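Local coordinates for diguanylate cyclase/phosphodiesterase-domain containing protein (Thermotoga maritima MSB8, PDB 6KHU) that is a putative diguanylate cyclase of the GGDEF family, whose active members join two GTP molecules into cyclic di-GMP, and which carries bound zinc in this crystal, at residues A[54-59]-A[64-69]; A[48-53]-A[98-103]; A[81-86]-A[112-117]; A[17-22]-A[75-80]. One frame throughout, in Å; residues are numbered along the deposited sequence.

The four contacts sample both faces and one end of the GGDEF domain's alpha/beta sheet. Contacts 1 and 4 are buried and rest on neighbouring strands, 65-68 and 73-79. Contact 1 joins one sheet face to helix 41-57, contact 4 the other face to helix 9-26, and D64 OD1 accepts from I79 N between them. Contact 2 also uses helix 41-57, pairing it with the end of helix 86-100; it is only partly buried and lies across the chain's centre from contacts 3 and 4. Chemistry follows place: mainly apolar packing in contacts 1 and 2, a glutamine amide under aliphatic cover in contact 4, and a salt bridge at the surface in contact 3.

Contact 1 (A[54-59]-A[64-69]); sequences ILKECV and DSVGRY. With ZN (zinc ion), chain C.
D64 opens the segment by laying its CB against V59 CG1 at 3.8 Å, the two short side chains sliding past each other in opposite directions. This is the closing turn of a beta-alpha-beta crossover in the GGDEF domain: the chain leaves helix 41-57 and returns as strand 65-68, parallel to strand 30-37, with strand 73-79 between them. With its CG swung away from the carbonyl carbon (chi1 -62°), D64 places its carboxylate inside the turn, OD2 accepting from the backbone N of R60 and V61 and OD1 from I79 N. An aspartate suits this buried place because one carboxylate can satisfy three backbone donors.

S65 turns to the other face of the strand, where its OG is bonded to L63 O and its side chain lies on F77. V66 faces the helix and carries most of the packing. Its CG1 meets L55 CB at 4.1 Å, while CG2 fits among V59 CG2, L55 O and the aliphatic part of K56, 3.7 Å from K56 CD. A compact branched side chain fills this groove and also favours the extended strand backbone. On the helix side turned from the strand, E57 OE1 binds the zinc ion at 2.0 Å together with H96 NE2.

K56, bent at chi2 and chi3, reaches over V66, and its NZ is bonded to the backbone oxygens P2 O and R5 O. A water 3.0 Å from K56 NZ passes a hydrogen to D64 O at 2.8 Å, while a second water accepts weakly from K56 NZ and, at 2.8 Å, from V66 N.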
loop_
_atom_site.group_PDB
_atom_site.type_symbol
_atom_site.label_atom_id
_atom_site.label_comp_id
_atom_site.label_asym_id
_atom_site.label_seq_id
_atom_site.Cartn_x
_atom_site.Cartn_y
_atom_site.Cartn_z
ATOM N N ILE A 54 2.550 10.437 -0.499
ATOM C CA ILE A 54 1.144 10.274 -0.872
ATOM C C ILE A 54 0.525 9.114 -0.100
ATOM O O ILE A 54 -0.582 9.222 0.445
ATOM C CB ILE A 54 1.013 10.068 -2.393
ATOM C CG1 ILE A 54 1.257 11.381 -3.148
ATOM C CG2 ILE A 54 -0.348 9.460 -2.738
ATOM C CD1 ILE A 54 1.415 11.183 -4.655
ATOM N N LEU A 55 1.235 7.985 -0.042
ATOM C CA LEU A 55 0.727 6.831 0.700
ATOM C C LEU A 55 0.704 7.100 2.196
ATOM O O LEU A 55 -0.194 6.619 2.900
ATOM C CB LEU A 55 1.568 5.591 0.397
ATOM C CG LEU A 55 1.450 5.138 -1.053
ATOM C CD1 LEU A 55 2.471 4.069 -1.323
ATOM C CD2 LEU A 55 0.048 4.651 -1.360
ATOM N N LYS A 56 1.695 7.837 2.705
ATOM C CA LYS A 56 1.655 8.255 4.103
ATOM C C LYS A 56 0.386 9.034 4.413
ATOM O O LYS A 56 -0.141 8.955 5.530
ATOM C CB LYS A 56 2.877 9.107 4.445
ATOM C CG LYS A 56 4.106 8.326 4.875
ATOM C CD LYS A 56 3.784 7.334 6.005
ATOM C CE LYS A 56 3.372 8.023 7.297
ATOM N NZ LYS A 56 3.661 7.170 8.496
ATOM N N GLU A 57 -0.122 9.788 3.435
ATOM C CA GLU A 57 -1.345 10.555 3.640
ATOM C C GLU A 57 -2.546 9.659 3.911
ATOM O O GLU A 57 -3.490 10.084 4.589
ATOM C CB GLU A 57 -1.618 11.437 2.417
ATOM C CG GLU A 57 -2.566 12.580 2.704
ATOM C CD GLU A 57 -2.833 13.438 1.493
ATOM O OE1 GLU A 57 -3.963 13.954 1.382
ATOM O OE2 GLU A 57 -1.908 13.609 0.660
ATOM N N CYS A 58 -2.546 8.433 3.375
ATOM C CA CYS A 58 -3.653 7.502 3.607
ATOM C C CYS A 58 -3.679 6.928 5.017
ATOM O O CYS A 58 -4.676 6.305 5.395
ATOM C CB CYS A 58 -3.579 6.322 2.639
ATOM S SG CYS A 58 -3.531 6.778 0.908
ATOM N N VAL A 59 -2.594 7.067 5.776
ATOM C CA VAL A 59 -2.511 6.495 7.115
ATOM C C VAL A 59 -3.488 7.231 8.031
ATOM O O VAL A 59 -3.338 8.432 8.276
ATOM C CB VAL A 59 -1.070 6.590 7.640
ATOM C CG1 VAL A 59 -0.993 6.352 9.154
ATOM C CG2 VAL A 59 -0.172 5.616 6.883
ATOM N N ASP A 64 -1.793 1.651 10.715
ATOM C CA ASP A 64 -1.664 1.738 9.261
ATOM C C ASP A 64 -0.206 1.995 8.889
ATOM O O ASP A 64 0.490 2.767 9.555
ATOM C CB ASP A 64 -2.542 2.861 8.708
ATOM C CG ASP A 64 -4.024 2.654 8.972
ATOM O OD1 ASP A 64 -4.475 1.510 9.184
ATOM O OD2 ASP A 64 -4.754 3.658 8.929
ATOM N N SER A 65 0.276 1.332 7.836
ATOM C CA SER A 65 1.712 1.338 7.580
ATOM C C SER A 65 2.025 1.406 6.089
ATOM O O SER A 65 1.322 0.833 5.250
ATOM C CB SER A 65 2.415 0.095 8.173
ATOM O OG SER A 65 1.993 -0.176 9.501
ATOM N N VAL A 66 3.136 2.076 5.792
ATOM C CA VAL A 66 3.708 2.177 4.455
ATOM C C VAL A 66 5.059 1.480 4.465
ATOM O O VAL A 66 5.879 1.708 5.367
ATOM C CB VAL A 66 3.878 3.648 4.029
ATOM C CG1 VAL A 66 4.445 3.736 2.616
ATOM C CG2 VAL A 66 2.578 4.396 4.162
ATOM N N GLY A 67 5.314 0.673 3.443
ATOM C CA GLY A 67 6.560 -0.051 3.347
ATOM C C GLY A 67 7.220 0.120 1.996
ATOM O O GLY A 67 6.558 0.245 0.962
ATOM N N ARG A 68 8.552 0.123 2.021
ATOM C CA ARG A 68 9.367 0.037 0.808
ATOM C C ARG A 68 9.432 -1.434 0.422
ATOM O O ARG A 68 10.253 -2.193 0.940
ATOM C CB ARG A 68 10.759 0.626 1.038
ATOM C CG ARG A 68 11.678 0.652 -0.204
ATOM C CD ARG A 68 13.147 0.790 0.212
ATOM N NE ARG A 68 14.071 1.047 -0.903
ATOM C CZ ARG A 68 14.804 0.110 -1.508
ATOM N NH1 ARG A 68 14.721 -1.162 -1.128
ATOM N NH2 ARG A 68 15.615 0.445 -2.511
ATOM N N TYR A 69 8.544 -1.851 -0.483
ATOM C CA TYR A 69 8.424 -3.270 -0.795
ATOM C C TYR A 69 9.565 -3.754 -1.688
ATOM O O TYR A 69 10.033 -4.883 -1.534
ATOM C CB TYR A 69 7.069 -3.547 -1.451
ATOM C CG TYR A 69 6.788 -5.014 -1.571
ATOM C CD1 TYR A 69 6.437 -5.762 -0.462
ATOM C CD2 TYR A 69 6.922 -5.668 -2.791
ATOM C CE1 TYR A 69 6.209 -7.124 -0.564
ATOM C CE2 TYR A 69 6.683 -7.019 -2.904
ATOM C CZ TYR A 69 6.325 -7.739 -1.782
ATOM O OH TYR A 69 6.098 -9.088 -1.884
HETATM ZN ZN ZN C . -3.961 15.173 -0.229
HETATM O O HOH W 1 4.268 3.841 7.647
HETATM O O HOH W 2 2.456 4.722 9.791
#

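Contact 2 (A[48-53]-A[98-103])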
loop_
_atom_site.group_PDB
_atom_site.type_symbol
_atom_site.label_atom_id
_atom_site.label_comp_id
_atom_site.label_asym_id
_atom_site.label_seq_id
_atom_site.Cartn_x
_atom_site.Cartn_y
_atom_site.Cartn_z
ATOM N N LEU A 48 10.064 8.552 -5.846
ATOM C CA LEU A 48 10.028 7.717 -4.648
ATOM C C LEU A 48 9.546 8.506 -3.437
ATOM O O LEU A 48 8.662 8.056 -2.697
ATOM C CB LEU A 48 11.411 7.126 -4.366
ATOM C CG LEU A 48 11.893 5.900 -5.144
ATOM C CD1 LEU A 48 13.274 5.483 -4.655
ATOM C CD2 LEU A 48 10.912 4.749 -5.046
HETATM N N MSE A 49 10.131 9.676 -3.202
HETATM C CA MSE A 49 9.775 10.423 -2.008
HETATM C C MSE A 49 8.364 11.017 -2.154
HETATM O O MSE A 49 7.682 11.251 -1.153
HETATM C CB MSE A 49 10.823 11.502 -1.713
HETATM C CG MSE A 49 12.045 10.979 -0.917
HETATM SE SE MSE A 49 13.640 12.243 -0.908
HETATM C CE MSE A 49 13.781 12.597 -2.833
ATOM N N LYS A 50 7.909 11.202 -3.400
ATOM C CA LYS A 50 6.592 11.795 -3.642
ATOM C C LYS A 50 5.467 10.782 -3.452
ATOM O O LYS A 50 4.460 11.075 -2.795
ATOM C CB LYS A 50 6.527 12.387 -5.050
ATOM C CG LYS A 50 7.234 13.721 -5.185
ATOM C CD LYS A 50 7.141 14.264 -6.607
ATOM C CE LYS A 50 8.224 15.316 -6.861
ATOM N NZ LYS A 50 8.027 16.050 -8.148
ATOM N N ILE A 51 5.604 9.595 -4.044
ATOM C CA ILE A 51 4.589 8.575 -3.827
ATOM C C ILE A 51 4.633 8.087 -2.385
ATOM O O ILE A 51 3.590 7.765 -1.801
ATOM C CB ILE A 51 4.759 7.444 -4.854
ATOM C CG1 ILE A 51 4.324 7.960 -6.222
ATOM C CG2 ILE A 51 3.942 6.210 -4.476
ATOM C CD1 ILE A 51 5.088 7.381 -7.352
ATOM N N GLY A 52 5.819 8.075 -1.771
ATOM C CA GLY A 52 5.904 7.742 -0.357
ATOM C C GLY A 52 5.059 8.661 0.505
ATOM O O GLY A 52 4.273 8.206 1.345
ATOM N N LYS A 53 5.192 9.972 0.291
ATOM C CA LYS A 53 4.385 10.934 1.033
ATOM C C LYS A 53 2.899 10.741 0.753
ATOM O O LYS A 53 2.068 10.876 1.660
ATOM C CB LYS A 53 4.807 12.356 0.671
ATOM C CG LYS A 53 5.839 12.975 1.610
ATOM C CD LYS A 53 6.686 13.996 0.863
ATOM C CE LYS A 53 6.950 15.215 1.706
ATOM N NZ LYS A 53 6.750 16.448 0.897
ATOM N N GLU A 98 -1.821 11.951 -10.190
ATOM C CA GLU A 98 -2.216 12.759 -11.345
ATOM C C GLU A 98 -1.846 14.222 -11.138
ATOM O O GLU A 98 -1.291 14.871 -12.034
ATOM C CB GLU A 98 -3.721 12.621 -11.611
ATOM C CG GLU A 98 -4.250 13.497 -12.781
ATOM C CD GLU A 98 -5.713 13.207 -13.141
ATOM O OE1 GLU A 98 -6.235 12.147 -12.716
ATOM O OE2 GLU A 98 -6.343 14.035 -13.848
ATOM N N SER A 99 -2.144 14.758 -9.953
ATOM C CA SER A 99 -1.802 16.139 -9.645
ATOM C C SER A 99 -0.319 16.430 -9.807
ATOM O O SER A 99 0.049 17.593 -10.002
ATOM C CB SER A 99 -2.237 16.480 -8.226
ATOM O OG SER A 99 -3.524 17.067 -8.233
ATOM N N ILE A 100 0.544 15.418 -9.719
ATOM C CA ILE A 100 1.965 15.657 -9.943
ATOM C C ILE A 100 2.263 15.730 -11.428
ATOM O O ILE A 100 3.022 16.595 -11.880
ATOM C CB ILE A 100 2.814 14.570 -9.268
ATOM C CG1 ILE A 100 2.553 14.537 -7.764
ATOM C CG2 ILE A 100 4.286 14.796 -9.579
ATOM C CD1 ILE A 100 3.258 13.400 -7.038
ATOM N N GLY A 101 1.682 14.820 -12.203
ATOM C CA GLY A 101 1.966 14.736 -13.620
ATOM C C GLY A 101 3.252 13.996 -13.911
ATOM O O GLY A 101 4.199 14.056 -13.125
ATOM N N GLY A 102 3.287 13.272 -15.029
ATOM C CA GLY A 102 4.518 12.708 -15.548
ATOM C C GLY A 102 5.087 11.516 -14.809
ATOM O O GLY A 102 6.249 11.171 -15.048
ATOM N N ILE A 103 4.325 10.875 -13.922
ATOM C CA ILE A 103 4.770 9.659 -13.241
ATOM C C ILE A 103 3.986 8.486 -13.811
ATOM O O ILE A 103 2.748 8.485 -13.790
ATOM C CB ILE A 103 4.588 9.742 -11.716
ATOM C CG1 ILE A 103 5.362 10.920 -11.133
ATOM C CG2 ILE A 103 5.072 8.467 -11.047
ATOM C CD1 ILE A 103 5.189 11.043 -9.629
#
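I100 turns its CG1 away from its own carbonyl carbon (chi1 -59°) and extends through chi2 near 175°, which carries CD1 outward to the flank of K50. The meeting is a helix-to-helix packing on one face of the GGDEF alpha/beta sheet, between helix 41-57 and the last turn of helix 86-100 with the loop that follows. K50 is extended beyond CG and runs obliquely over I100, so CD1 of I100 lies 4.0 Å from both CB and CD of K50. A lysine suits this partly exposed edge: its methylenes cover the isoleucine while the amine runs on toward the surface, where it comes near the like-charged NZ of K46.

Beyond I100 the chain leaves the helix at G101 with positive phi (81°), which glycine readily adopts. G102 again has positive phi, and the two glycines turn the chain back so that I103 also faces helix 41-57.

I51 meets I103 deeper in the interface. It also lies on V35, T37 and F74, so one branched aliphatic residue serves both the sheet and the neighbouring loop. Its long branch and the short branch of I103 approach tip to tip, with I51 CD1 3.9 Å from I103 CG2.

Contact 3 (A[81-86]-A[112-117])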
loop_
_atom_site.group_PDB
_atom_site.type_symbol
_atom_site.label_atom_id
_atom_site.label_comp_id
_atom_site.label_asym_id
_atom_site.label_seq_id
_atom_site.Cartn_x
_atom_site.Cartn_y
_atom_site.Cartn_z
ATOM N N VAL A 81 -10.693 -0.854 6.374
ATOM C CA VAL A 81 -11.112 -0.546 5.010
ATOM C C VAL A 81 -11.435 -1.853 4.309
ATOM O O VAL A 81 -10.555 -2.696 4.125
ATOM C CB VAL A 81 -10.019 0.232 4.261
ATOM C CG1 VAL A 81 -10.350 0.358 2.765
ATOM C CG2 VAL A 81 -9.809 1.605 4.907
ATOM N N GLY A 82 -12.698 -2.032 3.920
ATOM C CA GLY A 82 -13.121 -3.182 3.156
ATOM C C GLY A 82 -13.402 -2.838 1.702
ATOM O O GLY A 82 -13.024 -1.780 1.194
ATOM N N LYS A 83 -14.102 -3.770 1.037
ATOM C CA LYS A 83 -14.387 -3.628 -0.392
ATOM C C LYS A 83 -15.151 -2.349 -0.699
ATOM O O LYS A 83 -14.967 -1.762 -1.771
ATOM C CB LYS A 83 -15.195 -4.826 -0.897
ATOM C CG LYS A 83 -14.358 -6.034 -1.228
ATOM C CD LYS A 83 -13.408 -5.749 -2.380
ATOM C CE LYS A 83 -14.011 -6.169 -3.716
ATOM N NZ LYS A 83 -12.940 -6.258 -4.747
ATOM N N GLU A 84 -16.023 -1.917 0.217
ATOM C CA GLU A 84 -16.854 -0.743 -0.031
ATOM C C GLU A 84 -16.008 0.516 -0.216
ATOM O O GLU A 84 -16.222 1.283 -1.160
ATOM C CB GLU A 84 -17.848 -0.561 1.119
ATOM C CG GLU A 84 -18.908 0.510 0.885
ATOM C CD GLU A 84 -20.107 0.003 0.097
ATOM O OE1 GLU A 84 -20.071 -1.152 -0.384
ATOM O OE2 GLU A 84 -21.092 0.761 -0.039
ATOM N N THR A 85 -15.039 0.753 0.674
ATOM C CA THR A 85 -14.318 2.021 0.656
ATOM C C THR A 85 -12.930 1.936 0.028
ATOM O O THR A 85 -12.340 2.981 -0.263
ATOM C CB THR A 85 -14.199 2.578 2.076
ATOM O OG1 THR A 85 -13.631 1.577 2.936
ATOM C CG2 THR A 85 -15.588 2.980 2.592
ATOM N N ALA A 86 -12.402 0.735 -0.187
ATOM C CA ALA A 86 -11.118 0.591 -0.863
ATOM C C ALA A 86 -11.030 1.333 -2.191
ATOM O O ALA A 86 -9.969 1.928 -2.451
ATOM C CB ALA A 86 -10.791 -0.895 -1.072
ATOM N N TYR A 112 -9.162 -7.647 2.662
ATOM C CA TYR A 112 -9.471 -8.789 3.498
ATOM C C TYR A 112 -10.779 -8.522 4.223
ATOM O O TYR A 112 -10.975 -7.422 4.737
ATOM C CB TYR A 112 -8.359 -9.026 4.529
ATOM C CG TYR A 112 -8.692 -10.085 5.572
ATOM C CD1 TYR A 112 -8.442 -11.422 5.319
ATOM C CD2 TYR A 112 -9.257 -9.742 6.809
ATOM C CE1 TYR A 112 -8.742 -12.408 6.247
ATOM C CE2 TYR A 112 -9.557 -10.734 7.766
ATOM C CZ TYR A 112 -9.298 -12.068 7.463
ATOM O OH TYR A 112 -9.580 -13.074 8.361
ATOM N N PRO A 113 -11.707 -9.481 4.319
ATOM C CA PRO A 113 -11.643 -10.868 3.835
ATOM C C PRO A 113 -12.277 -11.136 2.465
ATOM O O PRO A 113 -12.239 -12.291 2.014
ATOM C CB PRO A 113 -12.429 -11.626 4.909
ATOM C CG PRO A 113 -13.522 -10.630 5.292
ATOM C CD PRO A 113 -12.884 -9.259 5.190
ATOM N N GLU A 114 -12.841 -10.118 1.804
ATOM C CA GLU A 114 -13.671 -10.397 0.631
ATOM C C GLU A 114 -12.831 -10.799 -0.575
ATOM O O GLU A 114 -13.240 -11.657 -1.364
ATOM C CB GLU A 114 -14.544 -9.188 0.298
ATOM C CG GLU A 114 -15.811 -9.108 1.145
ATOM C CD GLU A 114 -17.058 -8.743 0.337
ATOM O OE1 GLU A 114 -17.197 -7.556 -0.047
ATOM O OE2 GLU A 114 -17.901 -9.643 0.100
ATOM N N ASP A 115 -11.658 -10.188 -0.746
ATOM C CA ASP A 115 -10.796 -10.572 -1.854
ATOM C C ASP A 115 -9.934 -11.785 -1.516
ATOM O O ASP A 115 -9.534 -12.514 -2.424
ATOM C CB ASP A 115 -9.882 -9.405 -2.264
ATOM C CG ASP A 115 -10.641 -8.240 -2.885
ATOM O OD1 ASP A 115 -11.735 -8.457 -3.459
ATOM O OD2 ASP A 115 -10.128 -7.103 -2.802
ATOM N N PHE A 116 -9.625 -12.006 -0.237
ATOM C CA PHE A 116 -8.659 -13.036 0.137
ATOM C C PHE A 116 -8.752 -13.309 1.624
ATOM O O PHE A 116 -9.224 -12.476 2.403
ATOM C CB PHE A 116 -7.217 -12.626 -0.209
ATOM C CG PHE A 116 -6.614 -11.591 0.739
ATOM C CD1 PHE A 116 -6.795 -10.222 0.507
ATOM C CD2 PHE A 116 -5.853 -11.981 1.827
ATOM C CE1 PHE A 116 -6.242 -9.266 1.347
ATOM C CE2 PHE A 116 -5.296 -11.035 2.693
ATOM C CZ PHE A 116 -5.488 -9.669 2.457
HETATM N N MSE A 117 -8.240 -14.469 2.015
HETATM C CA MSE A 117 -8.018 -14.748 3.422
HETATM C C MSE A 117 -6.658 -15.380 3.648
HETATM O O MSE A 117 -6.191 -15.514 4.781
HETATM C CB MSE A 117 -9.130 -15.632 3.943
HETATM C CG MSE A 117 -10.360 -14.798 4.237
HETATM SE SE MSE A 117 -11.853 -15.918 4.676
HETATM C CE MSE A 117 -11.466 -16.087 6.601
#
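K83 leaves its backbone toward E114, and its CB already lies 3.5 Å from E114 OE1. One carbon further, CG sits 3.4 Å from the same oxygen and 3.5 Å from E114 CB, so the glutamate crosses the root of the lysine, not its charged end. Bends at chi2 (-64°) and chi3 (-94°) then fold the chain over to D115, which it meets at about a right angle. CD is 3.4 Å from D115 OD1, and CE comes closer to that oxygen, at 3.2 Å. At the tip, NZ forms a salt bridge, donating at 2.8 Å to the syn lone pair of D115 OD1.

The bond ties together two surface loops at the same end of the GGDEF sheet. They follow strands 73-79 and 105-112, which run parallel with strand 30-37 between them. A long, flexible lysine suits such a span, and a short aspartate suits its own loop, where OD2 also accepts from S111 N.

The chemistry is thus unevenly shared: D115 takes the ammonium directly, whereas E114 OE1, 6.5 Å from K83 NZ, can offer at most a longer-range attraction, which may add modestly to the negative field around the lysine.

Contact 4 (A[17-22]-A[75-80])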
loop_
_atom_site.group_PDB
_atom_site.type_symbol
_atom_site.label_atom_id
_atom_site.label_comp_id
_atom_site.label_asym_id
_atom_site.label_seq_id
_atom_site.Cartn_x
_atom_site.Cartn_y
_atom_site.Cartn_z
ATOM N N SER A 17 1.628 -9.071 8.851
ATOM C CA SER A 17 1.184 -10.372 9.351
ATOM C C SER A 17 0.548 -10.256 10.730
ATOM O O SER A 17 -0.391 -10.998 11.042
ATOM C CB SER A 17 2.348 -11.359 9.371
ATOM O OG SER A 17 3.251 -11.003 10.398
ATOM N N TYR A 18 1.025 -9.328 11.566
ATOM C CA TYR A 18 0.358 -9.079 12.841
ATOM C C TYR A 18 -1.049 -8.544 12.621
ATOM O O TYR A 18 -2.008 -8.992 13.260
ATOM C CB TYR A 18 1.159 -8.084 13.684
ATOM C CG TYR A 18 2.490 -8.601 14.172
ATOM C CD1 TYR A 18 2.757 -9.962 14.205
ATOM C CD2 TYR A 18 3.483 -7.721 14.595
ATOM C CE1 TYR A 18 3.979 -10.437 14.640
ATOM C CE2 TYR A 18 4.713 -8.187 15.044
ATOM C CZ TYR A 18 4.949 -9.551 15.065
ATOM O OH TYR A 18 6.156 -10.036 15.509
ATOM N N GLN A 19 -1.186 -7.551 11.741
ATOM C CA GLN A 19 -2.504 -6.992 11.466
ATOM C C GLN A 19 -3.432 -8.041 10.877
ATOM O O GLN A 19 -4.634 -8.060 11.189
ATOM C CB GLN A 19 -2.376 -5.786 10.531
ATOM C CG GLN A 19 -3.691 -5.271 9.990
ATOM C CD GLN A 19 -4.695 -4.899 11.072
ATOM O OE1 GLN A 19 -4.331 -4.547 12.197
ATOM N NE2 GLN A 19 -5.976 -4.945 10.720
ATOM N N HIS A 20 -2.899 -8.921 10.013
ATOM C CA HIS A 20 -3.733 -9.964 9.421
ATOM C C HIS A 20 -4.316 -10.861 10.503
ATOM O O HIS A 20 -5.501 -11.223 10.454
ATOM C CB HIS A 20 -2.918 -10.781 8.404
ATOM C CG HIS A 20 -3.704 -11.842 7.699
ATOM N ND1 HIS A 20 -4.647 -11.554 6.732
ATOM C CD2 HIS A 20 -3.673 -13.197 7.802
ATOM C CE1 HIS A 20 -5.169 -12.684 6.277
ATOM N NE2 HIS A 20 -4.600 -13.696 6.912
ATOM N N GLN A 21 -3.510 -11.190 11.518
ATOM C CA GLN A 21 -4.001 -12.012 12.619
ATOM C C GLN A 21 -5.048 -11.270 13.436
ATOM O O GLN A 21 -6.091 -11.834 13.785
ATOM C CB GLN A 21 -2.845 -12.442 13.516
ATOM C CG GLN A 21 -3.316 -13.172 14.749
ATOM C CD GLN A 21 -2.211 -13.972 15.400
ATOM O OE1 GLN A 21 -1.357 -14.544 14.720
ATOM N NE2 GLN A 21 -2.230 -14.030 16.727
ATOM N N ARG A 22 -4.782 -10.001 13.753
ATOM C CA ARG A 22 -5.734 -9.198 14.520
ATOM C C ARG A 22 -7.051 -9.025 13.771
ATOM O O ARG A 22 -8.124 -9.022 14.385
ATOM C CB ARG A 22 -5.124 -7.827 14.844
ATOM C CG ARG A 22 -4.101 -7.812 15.981
ATOM C CD ARG A 22 -3.800 -6.364 16.401
ATOM N NE ARG A 22 -3.308 -5.615 15.252
ATOM C CZ ARG A 22 -2.022 -5.415 14.980
ATOM N NH1 ARG A 22 -1.077 -5.845 15.808
ATOM N NH2 ARG A 22 -1.683 -4.748 13.893
ATOM N N ALA A 75 4.243 -0.548 -0.592
ATOM C CA ALA A 75 3.036 -1.194 -0.113
ATOM C C ALA A 75 2.441 -0.372 1.022
ATOM O O ALA A 75 3.128 0.415 1.684
ATOM C CB ALA A 75 3.309 -2.636 0.335
ATOM N N LEU A 76 1.139 -0.553 1.221
ATOM C CA LEU A 76 0.375 0.143 2.240
ATOM C C LEU A 76 -0.726 -0.789 2.710
ATOM O O LEU A 76 -1.359 -1.470 1.891
ATOM C CB LEU A 76 -0.242 1.439 1.694
ATOM C CG LEU A 76 -1.405 2.085 2.450
ATOM C CD1 LEU A 76 -0.892 2.876 3.671
ATOM C CD2 LEU A 76 -2.209 3.005 1.515
ATOM N N PHE A 77 -0.961 -0.824 4.017
ATOM C CA PHE A 77 -2.211 -1.404 4.485
ATOM C C PHE A 77 -2.919 -0.432 5.412
ATOM O O PHE A 77 -2.277 0.303 6.164
ATOM C CB PHE A 77 -2.014 -2.795 5.144
ATOM C CG PHE A 77 -1.218 -2.805 6.433
ATOM C CD1 PHE A 77 -1.828 -2.531 7.651
ATOM C CD2 PHE A 77 0.125 -3.175 6.426
ATOM C CE1 PHE A 77 -1.112 -2.581 8.829
ATOM C CE2 PHE A 77 0.858 -3.233 7.610
ATOM C CZ PHE A 77 0.237 -2.935 8.813
ATOM N N VAL A 78 -4.252 -0.423 5.321
ATOM C CA VAL A 78 -5.122 0.499 6.037
ATOM C C VAL A 78 -6.205 -0.330 6.734
ATOM O O VAL A 78 -6.985 -1.028 6.074
ATOM C CB VAL A 78 -5.745 1.554 5.097
ATOM C CG1 VAL A 78 -4.670 2.503 4.568
ATOM C CG2 VAL A 78 -6.425 0.897 3.909
ATOM N N ILE A 79 -6.238 -0.276 8.053
ATOM C CA ILE A 79 -7.156 -1.136 8.781
ATOM C C ILE A 79 -8.557 -0.537 8.733
ATOM O O ILE A 79 -8.744 0.686 8.629
ATOM C CB ILE A 79 -6.676 -1.358 10.228
ATOM C CG1 ILE A 79 -6.911 -0.101 11.052
ATOM C CG2 ILE A 79 -5.183 -1.775 10.259
ATOM C CD1 ILE A 79 -8.139 -0.188 11.934
ATOM N N GLY A 80 -9.557 -1.413 8.815
ATOM C CA GLY A 80 -10.934 -0.978 8.804
ATOM C C GLY A 80 -11.481 -0.668 7.427
ATOM O O GLY A 80 -12.640 -0.256 7.321
#
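Apolar packing comes first: Q19 sets its CB 3.8 Å and its CG 3.9 Å from F77 CE1, crossing the ring obliquely. The contact joins helix 9-26 to strand 73-79, on the face of the GGDEF alpha/beta sheet opposite helix 41-57. F77 suits this buried place, its ring also lying on L16 and meeting F12, so that the aromatic group fills the space between strand and helix.

Amide packing is the second kind. With chi1 at 170° putting CG opposite the backbone N, a bend at chi2 folds the Q19 amide to within 17° of parallel to the F77 ring. One face of the amide is covered by the CG2 methyl of I79, 3.3 Å from both CD and NE2 of Q19. I79, at the end of the strand, thus lays a branched aliphatic cover over the amide.

Polar bonding uses the oxygen of the amide instead. A glutamine is apt here because its flat faces accept packing while its edge accepts hydrogen bonds. R22, one helical turn further on, presents the edge of its guanidinium: R22 NE makes a weak bond to Q19 OE1, and R22 NH2 donates to a lone pair of the same oxygen, in the carbonyl plane, at 3.2 Å.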